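Local coordinates for choline kinase (Cryptosporidium parvum, PDB 3MES), which probably phosphorylates choline and ethanolamine with ATP as phosphate donor, and binds ADP and magnesium, at residues R128-I133 with H179-K184; I135-I140 with E150-E155; K200-W205 with D233-L238. One frame throughout, in Å; residues are numbered along the deposited sequence.

Contact 1: R128-I133 with H179-K184; sequences RYLSNI and HIINSK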
loop_
_atom_site.group_PDB
_atom_site.type_symbol
_atom_site.label_atom_id
_atom_site.label_comp_id
_atom_site.label_asym_id
_atom_site.label_seq_id
_atom_site.Cartn_x
_atom_site.Cartn_y
_atom_site.Cartn_z
ATOM N N ARG B 128 -12.554 -15.968 -12.975
ATOM C CA ARG B 128 -11.831 -15.818 -14.238
ATOM C C ARG B 128 -11.729 -14.357 -14.664
ATOM O O ARG B 128 -10.711 -13.932 -15.208
ATOM C CB ARG B 128 -12.470 -16.662 -15.345
ATOM C CG ARG B 128 -12.088 -18.135 -15.285
ATOM C CD ARG B 128 -12.428 -18.854 -16.582
ATOM N NE ARG B 128 -13.835 -19.228 -16.654
ATOM C CZ ARG B 128 -14.279 -20.479 -16.590
ATOM N NH1 ARG B 128 -15.578 -20.727 -16.667
ATOM N NH2 ARG B 128 -13.423 -21.484 -16.455
ATOM N N TYR B 129 -12.786 -13.591 -14.415
ATOM C CA TYR B 129 -12.776 -12.168 -14.722
ATOM C C TYR B 129 -11.766 -11.439 -13.842
ATOM O O TYR B 129 -10.875 -10.748 -14.338
ATOM C CB TYR B 129 -14.168 -11.564 -14.533
ATOM C CG TYR B 129 -14.204 -10.065 -14.725
ATOM C CD1 TYR B 129 -13.932 -9.501 -15.965
ATOM C CD2 TYR B 129 -14.507 -9.215 -13.670
ATOM C CE1 TYR B 129 -13.960 -8.133 -16.148
ATOM C CE2 TYR B 129 -14.540 -7.846 -13.844
ATOM C CZ TYR B 129 -14.264 -7.310 -15.086
ATOM O OH TYR B 129 -14.295 -5.946 -15.266
ATOM N N LEU B 130 -11.914 -11.602 -12.531
ATOM C CA LEU B 130 -11.011 -10.985 -11.573
ATOM C C LEU B 130 -9.565 -11.352 -11.883
ATOM O O LEU B 130 -8.653 -10.536 -11.729
ATOM C CB LEU B 130 -11.378 -11.414 -10.155
ATOM C CG LEU B 130 -12.786 -11.008 -9.711
ATOM C CD1 LEU B 130 -13.093 -11.546 -8.320
ATOM C CD2 LEU B 130 -12.941 -9.491 -9.757
ATOM N N SER B 131 -9.362 -12.590 -12.320
ATOM C CA SER B 131 -8.043 -13.054 -12.713
ATOM C C SER B 131 -7.570 -12.276 -13.935
ATOM O O SER B 131 -6.407 -11.889 -14.022
ATOM C CB SER B 131 -8.078 -14.554 -13.017
ATOM O OG SER B 131 -6.778 -15.067 -13.256
ATOM N N ASN B 132 -8.488 -12.037 -14.868
ATOM C CA ASN B 132 -8.163 -11.364 -16.128
ATOM C C ASN B 132 -7.853 -9.872 -16.005
ATOM O O ASN B 132 -7.038 -9.345 -16.762
ATOM C CB ASN B 132 -9.268 -11.591 -17.163
ATOM C CG ASN B 132 -9.030 -12.833 -18.005
ATOM O OD1 ASN B 132 -9.916 -13.675 -18.160
ATOM N ND2 ASN B 132 -7.823 -12.953 -18.550
ATOM N N ILE B 133 -8.503 -9.189 -15.068
ATOM C CA ILE B 133 -8.180 -7.785 -14.817
ATOM C C ILE B 133 -7.118 -7.665 -13.730
ATOM O O ILE B 133 -6.913 -6.595 -13.160
ATOM C CB ILE B 133 -9.419 -6.938 -14.452
ATOM C CG1 ILE B 133 -10.050 -7.428 -13.148
ATOM C CG2 ILE B 133 -10.428 -6.955 -15.590
ATOM C CD1 ILE B 133 -11.258 -6.627 -12.729
ATOM N N HIS B 179 -13.743 -2.462 -5.388
ATOM C CA HIS B 179 -15.131 -2.029 -5.309
ATOM C C HIS B 179 -15.610 -1.262 -6.540
ATOM O O HIS B 179 -16.775 -1.365 -6.922
ATOM C CB HIS B 179 -15.342 -1.191 -4.048
ATOM C CG HIS B 179 -15.617 -2.006 -2.823
ATOM N ND1 HIS B 179 -16.323 -1.517 -1.745
ATOM C CD2 HIS B 179 -15.305 -3.288 -2.517
ATOM C CE1 HIS B 179 -16.420 -2.456 -0.822
ATOM N NE2 HIS B 179 -15.809 -3.541 -1.265
ATOM N N ILE B 180 -14.717 -0.499 -7.163
ATOM C CA ILE B 180 -15.111 0.398 -8.253
ATOM C C ILE B 180 -15.233 -0.270 -9.628
ATOM O O ILE B 180 -15.740 0.338 -10.569
ATOM C CB ILE B 180 -14.156 1.614 -8.361
ATOM C CG1 ILE B 180 -12.699 1.155 -8.434
ATOM C CG2 ILE B 180 -14.352 2.558 -7.193
ATOM C CD1 ILE B 180 -12.272 0.699 -9.807
ATOM N N ILE B 181 -14.784 -1.516 -9.744
ATOM C CA ILE B 181 -14.754 -2.187 -11.046
ATOM C C ILE B 181 -16.115 -2.244 -11.742
ATOM O O ILE B 181 -16.186 -2.215 -12.970
ATOM C CB ILE B 181 -14.170 -3.615 -10.952
ATOM C CG1 ILE B 181 -15.060 -4.504 -10.078
ATOM C CG2 ILE B 181 -12.738 -3.575 -10.436
ATOM C CD1 ILE B 181 -14.486 -5.880 -9.819
ATOM N N ASN B 182 -17.191 -2.323 -10.962
ATOM C CA ASN B 182 -18.528 -2.445 -11.541
ATOM C C ASN B 182 -19.082 -1.118 -12.055
ATOM O O ASN B 182 -20.177 -1.073 -12.614
ATOM C CB ASN B 182 -19.509 -3.075 -10.546
ATOM C CG ASN B 182 -19.834 -2.156 -9.382
ATOM O OD1 ASN B 182 -21.002 -1.924 -9.066
ATOM N ND2 ASN B 182 -18.800 -1.626 -8.742
ATOM N N SER B 183 -18.331 -0.038 -11.870
ATOM C CA SER B 183 -18.787 1.268 -12.340
ATOM C C SER B 183 -17.723 1.994 -13.150
ATOM O O SER B 183 -18.027 2.933 -13.878
ATOM C CB SER B 183 -19.249 2.142 -11.170
ATOM O OG SER B 183 -18.155 2.541 -10.364
ATOM N N LYS B 184 -16.475 1.554 -13.030
ATOM C CA LYS B 184 -15.380 2.204 -13.740
ATOM C C LYS B 184 -14.656 1.269 -14.704
ATOM O O LYS B 184 -13.488 1.486 -15.027
ATOM C CB LYS B 184 -14.389 2.817 -12.750
ATOM C CG LYS B 184 -14.980 3.933 -11.904
ATOM C CD LYS B 184 -13.935 4.547 -10.991
ATOM C CE LYS B 184 -14.487 5.760 -10.257
ATOM N NZ LYS B 184 -13.491 6.327 -9.305
#
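I181 reaches across and touches Y129 and L130 at the end of helix 120-132 and I133, the first residue beyond it. All three contacts are apolar, and two different branches of I181 make them. Its CD1 meets L130 CD2 at 3.9 Å, the two side chains crossing at about a right angle, and the same methyl lies near the plane of the Y129 ring, at its edge, 4.5 Å from CE2. The other branch, CG2, faces I133 CD1 at 4.1 Å. I181 holds CG1 between its backbone N and carbonyl carbon (chi1 64°), which sends CD1 toward L130 while CG2 remains for I133. F264 of strand 262-265 touches both L130 and I181.

The polar interactions are made elsewhere: Y129 OH is hydrogen-bonded to D187, and within 179-184, I180 O accepts from S183 N, from K184 N at 2.8 Å and from S183 OG at 3.3 Å, which closes the turn that contains I181.

The contact is plain hydrophobic packing, in which the loop after helix 165-179 meets the C-terminal end of helix 120-132, the helix that follows the first three sheet strands in this kinase-like fold.

Contact 2: I135-I140 with E150-E155; sequences IAPNII and EFIDGE. With ADP (adenosine-5'-diphosphate), chain I.
P137, E150, F151 and I152 touch the adenine of ADP directly. E150 O accepts from the exocyclic amine N6 at 3.1 Å, and I152 N donates to N1 at 2.8 Å, so the backbone reads both polar positions on this edge of the base. The ring of F151 lies against the adenine: C2 stands 3.4 Å above the phenyl plane, offset toward the rim. P137 contributes its CG, 3.8 Å from N6, and the same carbon packs on I152 CG1 at 4.0 Å, the two side chains crossing at about a right angle.

One step outward, N138 and E150 set the spacing of the two segments with a pair of bonds. E150 N donates to N138 O at 2.8 Å, in the carbonyl plane and nearly straight at 163°. In return N138 N donates to E150 OE1 at 3.2 Å, which receives it through the anti lone pair, away from the other carboxylate oxygen. The glutamate gets there with CG opposite its backbone N (chi1 160°) and an extended chain beyond. E150 is thus held by both backbone and side chain while its carbonyl remains turned to the nucleotide. The I140 methyl CD1 rests loosely against E150 N, 4.1 Å away.

Farther out, I140 pairs with I148 through the backbone, and P137 O takes a hydrogen bond from S131 of helix 120-132. ADP is also hydrogen-bonded to the backbone N of L82, T83 and N84 and to R108. The pattern is that of a protein-kinase-like hinge, where the linker after the last N-lobe strand recognises adenine by a backbone carbonyl and a backbone N-H.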
loop_
_atom_site.group_PDB
_atom_site.type_symbol
_atom_site.label_atom_id
_atom_site.label_comp_id
_atom_site.label_asym_id
_atom_site.label_seq_id
_atom_site.Cartn_x
_atom_site.Cartn_y
_atom_site.Cartn_z
ATOM N N ILE B 135 -6.654 -8.651 -10.635
ATOM C CA ILE B 135 -6.888 -8.520 -9.203
ATOM C C ILE B 135 -6.650 -9.854 -8.498
ATOM O O ILE B 135 -5.836 -9.944 -7.581
ATOM C CB ILE B 135 -8.302 -8.004 -8.895
ATOM C CG1 ILE B 135 -8.403 -6.516 -9.247
ATOM C CG2 ILE B 135 -8.633 -8.232 -7.427
ATOM C CD1 ILE B 135 -9.785 -5.932 -9.057
ATOM N N ALA B 136 -7.359 -10.889 -8.940
ATOM C CA ALA B 136 -7.162 -12.235 -8.413
ATOM C C ALA B 136 -5.886 -12.853 -8.990
ATOM O O ALA B 136 -5.355 -12.368 -9.989
ATOM C CB ALA B 136 -8.364 -13.107 -8.728
ATOM N N PRO B 137 -5.387 -13.924 -8.354
ATOM C CA PRO B 137 -4.179 -14.585 -8.840
ATOM C C PRO B 137 -4.320 -14.968 -10.308
ATOM O O PRO B 137 -5.386 -15.412 -10.731
ATOM C CB PRO B 137 -4.091 -15.841 -7.968
ATOM C CG PRO B 137 -4.820 -15.482 -6.717
ATOM C CD PRO B 137 -5.930 -14.567 -7.146
ATOM N N ASN B 138 -3.254 -14.788 -11.076
ATOM C CA ASN B 138 -3.279 -15.094 -12.501
ATOM C C ASN B 138 -3.557 -16.570 -12.788
ATOM O O ASN B 138 -3.051 -17.451 -12.096
ATOM C CB ASN B 138 -1.962 -14.676 -13.158
ATOM C CG ASN B 138 -2.041 -14.678 -14.671
ATOM O OD1 ASN B 138 -1.082 -15.039 -15.356
ATOM N ND2 ASN B 138 -3.190 -14.273 -15.202
ATOM N N ILE B 139 -4.370 -16.829 -13.811
ATOM C CA ILE B 139 -4.627 -18.192 -14.262
ATOM C C ILE B 139 -3.638 -18.564 -15.357
ATOM O O ILE B 139 -3.575 -17.911 -16.396
ATOM C CB ILE B 139 -6.056 -18.351 -14.823
ATOM C CG1 ILE B 139 -7.101 -18.189 -13.720
ATOM C CG2 ILE B 139 -6.219 -19.707 -15.500
ATOM C CD1 ILE B 139 -8.522 -18.207 -14.238
ATOM N N ILE B 140 -2.867 -19.618 -15.124
ATOM C CA ILE B 140 -1.880 -20.061 -16.098
ATOM C C ILE B 140 -2.460 -21.134 -17.016
ATOM O O ILE B 140 -2.171 -21.163 -18.213
ATOM C CB ILE B 140 -0.612 -20.588 -15.402
ATOM C CG1 ILE B 140 0.011 -19.482 -14.546
ATOM C CG2 ILE B 140 0.386 -21.113 -16.425
ATOM C CD1 ILE B 140 1.086 -19.965 -13.605
ATOM N N GLU B 150 -1.194 -18.657 -10.423
ATOM C CA GLU B 150 0.007 -18.024 -9.916
ATOM C C GLU B 150 0.047 -18.202 -8.403
ATOM O O GLU B 150 -0.951 -17.963 -7.717
ATOM C CB GLU B 150 -0.012 -16.536 -10.263
ATOM C CG GLU B 150 0.908 -15.682 -9.420
ATOM C CD GLU B 150 0.710 -14.198 -9.672
ATOM O OE1 GLU B 150 -0.362 -13.813 -10.188
ATOM O OE2 GLU B 150 1.629 -13.416 -9.350
ATOM N N PHE B 151 1.187 -18.636 -7.878
ATOM C CA PHE B 151 1.324 -18.771 -6.436
ATOM C C PHE B 151 1.700 -17.438 -5.799
ATOM O O PHE B 151 2.804 -16.933 -5.997
ATOM C CB PHE B 151 2.354 -19.842 -6.066
ATOM C CG PHE B 151 2.510 -20.035 -4.583
ATOM C CD1 PHE B 151 1.647 -20.863 -3.884
ATOM C CD2 PHE B 151 3.509 -19.377 -3.885
ATOM C CE1 PHE B 151 1.782 -21.039 -2.519
ATOM C CE2 PHE B 151 3.651 -19.548 -2.520
ATOM C CZ PHE B 151 2.784 -20.381 -1.835
ATOM N N ILE B 152 0.768 -16.872 -5.039
ATOM C CA ILE B 152 1.019 -15.649 -4.290
ATOM C C ILE B 152 1.846 -15.975 -3.054
ATOM O O ILE B 152 1.315 -16.453 -2.053
ATOM C CB ILE B 152 -0.299 -14.992 -3.846
ATOM C CG1 ILE B 152 -1.222 -14.776 -5.051
ATOM C CG2 ILE B 152 -0.028 -13.689 -3.098
ATOM C CD1 ILE B 152 -0.550 -14.116 -6.243
ATOM N N ASP B 153 3.149 -15.728 -3.122
ATOM C CA ASP B 153 4.031 -16.090 -2.018
ATOM C C ASP B 153 4.187 -14.950 -1.021
ATOM O O ASP B 153 4.845 -13.947 -1.296
ATOM C CB ASP B 153 5.400 -16.563 -2.526
ATOM C CG ASP B 153 6.229 -15.437 -3.105
ATOM O OD1 ASP B 153 5.664 -14.597 -3.838
ATOM O OD2 ASP B 153 7.448 -15.392 -2.831
ATOM N N GLY B 154 3.570 -15.122 0.141
ATOM C CA GLY B 154 3.644 -14.148 1.220
ATOM C C GLY B 154 2.993 -14.727 2.459
ATOM O O GLY B 154 2.391 -15.796 2.408
ATOM N N GLU B 155 3.117 -14.025 3.577
ATOM C CA GLU B 155 2.530 -14.481 4.828
ATOM C C GLU B 155 1.174 -13.835 5.069
ATOM O O GLU B 155 1.020 -12.625 4.899
ATOM C CB GLU B 155 3.471 -14.187 5.999
ATOM C CG GLU B 155 4.585 -15.205 6.147
ATOM C CD GLU B 155 4.047 -16.592 6.433
ATOM O OE1 GLU B 155 3.413 -16.778 7.496
ATOM O OE2 GLU B 155 4.252 -17.496 5.595
HETATM P PB ADP I . -11.125 -23.829 -0.604
HETATM O O1B ADP I . -11.061 -25.323 -0.392
HETATM O O2B ADP I . -11.457 -23.411 -2.016
HETATM O O3B ADP I . -11.889 -23.089 0.470
HETATM P PA ADP I . -9.123 -21.833 -0.408
HETATM O O1A ADP I . -9.975 -21.050 0.563
HETATM O O2A ADP I . -8.967 -21.370 -1.833
HETATM O O3A ADP I . -9.595 -23.374 -0.417
HETATM O "O5'" ADP I . -7.665 -22.000 0.243
HETATM C "C5'" ADP I . -6.633 -21.071 -0.049
HETATM C "C4'" ADP I . -5.608 -21.159 1.066
HETATM O "O4'" ADP I . -4.438 -21.802 0.567
HETATM C "C3'" ADP I . -5.205 -19.768 1.518
HETATM O "O3'" ADP I . -5.474 -19.615 2.911
HETATM C "C2'" ADP I . -3.720 -19.671 1.249
HETATM O "O2'" ADP I . -3.009 -19.833 2.478
HETATM C "C1'" ADP I . -3.429 -20.829 0.313
HETATM N N9 ADP I . -3.577 -20.377 -1.090
HETATM C C8 ADP I . -4.667 -20.557 -1.862
HETATM N N7 ADP I . -4.487 -20.029 -3.100
HETATM C C5 ADP I . -3.251 -19.495 -3.130
HETATM C C6 ADP I . -2.424 -18.781 -4.130
HETATM N N6 ADP I . -2.898 -18.528 -5.374
HETATM N N1 ADP I . -1.183 -18.393 -3.757
HETATM C C2 ADP I . -0.704 -18.640 -2.522
HETATM N N3 ADP I . -1.395 -19.284 -1.565
HETATM C C4 ADP I . -2.654 -19.728 -1.803
#

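Contact 3: K200-W205 with D233-L238; sequences KRIYLW and DQLEEL
Two helices of the largely helical part of the kinase, 198-214 and 235-239, meet here through one apolar pair and one polar pair. The apolar pair is I202 with L235. Their outer methyls, I202 CD1 and L235 CD2, come within 3.5 Å, and the two side chains cross at about a right angle. Both residues are buried, and helix 364-376 adds to the packing: T370 touches I202, and I369 touches L235.

Beside them, Y203 reaches over to E236. With CG placed opposite the carbonyl carbon (chi1 -58°), the tyrosine ring is carried across the gap so that its hydroxyl arrives at the glutamate. The glutamate chain is extended beyond CG and puts OE2 at the edge of the ring, in its plane, while the carboxylate itself is turned 43° from that plane. Y203 OH donates to E236 OE2 in a hydrogen bond modelled at a very short 2.3 Å. That distance is too short to be trusted, and the detail of the bond is doubtful.

The second oxygen, OE1, looks elsewhere: it accepts from the backbone N of F245 and has a long, weak ion pair with K244. If the Y203 bond is real, each oxygen has its own partner, which would limit rotation of the carboxylate. On the tyrosine side, I232 touches the side chain just before the second segment begins.

The chemistry implies a divided interface, with a methyl-to-methyl contact between the buried I202 and L235, and a phenol-carboxylate pairing, of doubtful length, where Y203 and E236 are partly exposed.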
loop_
_atom_site.group_PDB
_atom_site.type_symbol
_atom_site.label_atom_id
_atom_site.label_comp_id
_atom_site.label_asym_id
_atom_site.label_seq_id
_atom_site.Cartn_x
_atom_site.Cartn_y
_atom_site.Cartn_z
ATOM N N LYS B 200 -30.338 -11.912 -0.028
ATOM C CA LYS B 200 -30.502 -13.191 -0.707
ATOM C C LYS B 200 -29.672 -14.267 -0.020
ATOM O O LYS B 200 -30.178 -15.333 0.329
ATOM C CB LYS B 200 -30.076 -13.079 -2.171
ATOM C CG LYS B 200 -30.779 -11.984 -2.944
ATOM C CD LYS B 200 -30.266 -11.918 -4.372
ATOM C CE LYS B 200 -30.793 -10.688 -5.091
ATOM N NZ LYS B 200 -30.309 -10.627 -6.497
ATOM N N ARG B 201 -28.390 -13.976 0.164
ATOM C CA ARG B 201 -27.464 -14.928 0.767
ATOM C C ARG B 201 -27.920 -15.344 2.162
ATOM O O ARG B 201 -27.868 -16.524 2.511
ATOM C CB ARG B 201 -26.052 -14.339 0.810
ATOM C CG ARG B 201 -25.020 -15.210 1.502
ATOM C CD ARG B 201 -23.614 -14.774 1.134
ATOM N NE ARG B 201 -23.301 -15.083 -0.259
ATOM C CZ ARG B 201 -22.217 -14.656 -0.898
ATOM N NH1 ARG B 201 -21.332 -13.889 -0.278
ATOM N NH2 ARG B 201 -22.021 -14.994 -2.165
ATOM N N ILE B 202 -28.370 -14.375 2.955
ATOM C CA ILE B 202 -28.863 -14.666 4.296
ATOM C C ILE B 202 -30.067 -15.601 4.258
ATOM O O ILE B 202 -30.123 -16.583 4.998
ATOM C CB ILE B 202 -29.233 -13.386 5.070
ATOM C CG1 ILE B 202 -27.969 -12.674 5.553
ATOM C CG2 ILE B 202 -30.129 -13.723 6.249
ATOM C CD1 ILE B 202 -28.234 -11.404 6.337
ATOM N N TYR B 203 -31.032 -15.293 3.397
ATOM C CA TYR B 203 -32.212 -16.137 3.264
ATOM C C TYR B 203 -31.808 -17.517 2.748
ATOM O O TYR B 203 -32.277 -18.544 3.245
ATOM C CB TYR B 203 -33.245 -15.495 2.334
ATOM C CG TYR B 203 -33.698 -14.120 2.773
ATOM C CD1 TYR B 203 -33.907 -13.103 1.849
ATOM C CD2 TYR B 203 -33.904 -13.833 4.117
ATOM C CE1 TYR B 203 -34.317 -11.844 2.251
ATOM C CE2 TYR B 203 -34.314 -12.580 4.527
ATOM C CZ TYR B 203 -34.516 -11.589 3.594
ATOM O OH TYR B 203 -34.922 -10.342 4.008
ATOM N N LEU B 204 -30.923 -17.532 1.760
ATOM C CA LEU B 204 -30.444 -18.780 1.184
ATOM C C LEU B 204 -29.764 -19.651 2.238
ATOM O O LEU B 204 -30.027 -20.851 2.331
ATOM C CB LEU B 204 -29.465 -18.493 0.047
ATOM C CG LEU B 204 -29.446 -19.513 -1.085
ATOM C CD1 LEU B 204 -30.685 -19.329 -1.948
ATOM C CD2 LEU B 204 -28.176 -19.369 -1.916
ATOM N N TRP B 205 -28.886 -19.046 3.030
ATOM C CA TRP B 205 -28.153 -19.789 4.050
ATOM C C TRP B 205 -29.013 -20.091 5.275
ATOM O O TRP B 205 -28.746 -21.043 6.009
ATOM C CB TRP B 205 -26.864 -19.065 4.450
ATOM C CG TRP B 205 -25.824 -19.077 3.371
ATOM C CD1 TRP B 205 -25.873 -19.771 2.195
ATOM C CD2 TRP B 205 -24.563 -18.396 3.382
ATOM N NE1 TRP B 205 -24.730 -19.548 1.466
ATOM C CE2 TRP B 205 -23.908 -18.709 2.172
ATOM C CE3 TRP B 205 -23.925 -17.546 4.292
ATOM C CZ2 TRP B 205 -22.649 -18.204 1.850
ATOM C CZ3 TRP B 205 -22.677 -17.043 3.970
ATOM C CH2 TRP B 205 -22.052 -17.375 2.760
ATOM N N ASP B 233 -36.347 -11.403 10.246
ATOM C CA ASP B 233 -37.562 -10.846 9.658
ATOM C C ASP B 233 -37.521 -9.319 9.601
ATOM O O ASP B 233 -38.136 -8.708 8.727
ATOM C CB ASP B 233 -38.798 -11.307 10.437
ATOM C CG ASP B 233 -39.072 -12.791 10.273
ATOM O OD1 ASP B 233 -38.883 -13.315 9.153
ATOM O OD2 ASP B 233 -39.483 -13.431 11.265
ATOM N N GLN B 234 -36.797 -8.710 10.537
ATOM C CA GLN B 234 -36.702 -7.252 10.613
ATOM C C GLN B 234 -35.442 -6.735 9.931
ATOM O O GLN B 234 -35.239 -5.527 9.820
ATOM C CB GLN B 234 -36.679 -6.797 12.074
ATOM C CG GLN B 234 -37.860 -7.251 12.909
ATOM C CD GLN B 234 -37.655 -6.978 14.391
ATOM O OE1 GLN B 234 -38.603 -6.669 15.116
ATOM N NE2 GLN B 234 -36.408 -7.088 14.847
ATOM N N LEU B 235 -34.602 -7.658 9.476
ATOM C CA LEU B 235 -33.256 -7.322 9.023
ATOM C C LEU B 235 -33.215 -6.295 7.895
ATOM O O LEU B 235 -32.350 -5.421 7.877
ATOM C CB LEU B 235 -32.499 -8.592 8.624
ATOM C CG LEU B 235 -30.976 -8.504 8.699
ATOM C CD1 LEU B 235 -30.546 -7.760 9.952
ATOM C CD2 LEU B 235 -30.360 -9.892 8.655
ATOM N N GLU B 236 -34.151 -6.401 6.957
ATOM C CA GLU B 236 -34.211 -5.467 5.835
ATOM C C GLU B 236 -34.605 -4.059 6.284
ATOM O O GLU B 236 -33.933 -3.083 5.950
ATOM C CB GLU B 236 -35.155 -5.983 4.744
ATOM C CG GLU B 236 -34.638 -7.226 4.028
ATOM C CD GLU B 236 -35.474 -7.614 2.816
ATOM O OE1 GLU B 236 -36.254 -6.770 2.323
ATOM O OE2 GLU B 236 -35.343 -8.767 2.349
ATOM N N GLU B 237 -35.690 -3.954 7.043
ATOM C CA GLU B 237 -36.115 -2.663 7.576
ATOM C C GLU B 237 -34.969 -1.995 8.331
ATOM O O GLU B 237 -34.788 -0.780 8.258
ATOM C CB GLU B 237 -37.325 -2.825 8.502
ATOM C CG GLU B 237 -38.615 -3.220 7.796
ATOM C CD GLU B 237 -38.584 -4.645 7.270
ATOM O OE1 GLU B 237 -37.525 -5.300 7.380
ATOM O OE2 GLU B 237 -39.621 -5.110 6.745
ATOM N N LEU B 238 -34.195 -2.803 9.049
ATOM C CA LEU B 238 -33.088 -2.295 9.851
ATOM C C LEU B 238 -31.978 -1.682 8.995
ATOM O O LEU B 238 -31.494 -0.589 9.286
ATOM C CB LEU B 238 -32.523 -3.407 10.737
ATOM C CG LEU B 238 -31.353 -3.035 11.646
ATOM C CD1 LEU B 238 -31.161 -4.090 12.724
ATOM C CD2 LEU B 238 -30.080 -2.846 10.834
#

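Contacts 1 and 2 are neighbours, their centres 16 Å apart, and contact 2 is nested in the loop that contact 1 closes. They also touch: L130 O lies 3.0 Å from I135 N, probably a hydrogen bond, and S131 OG also reaches P137 O at 2.9 Å, so the end of helix 120-132 and the segment beside the adenine are tied together. Contact 2 forms the adenine side of the ADP pocket, whereas the side chain of L130 in contact 1 is about 12 Å from ADP. Contact 3 stands apart, its centre 27 Å from that of contact 1 and 34 Å from that of contact 2, on the opposite side of the chain's centre from contact 2. The side chain of I202 is about 13 Å from the bound decamethonium.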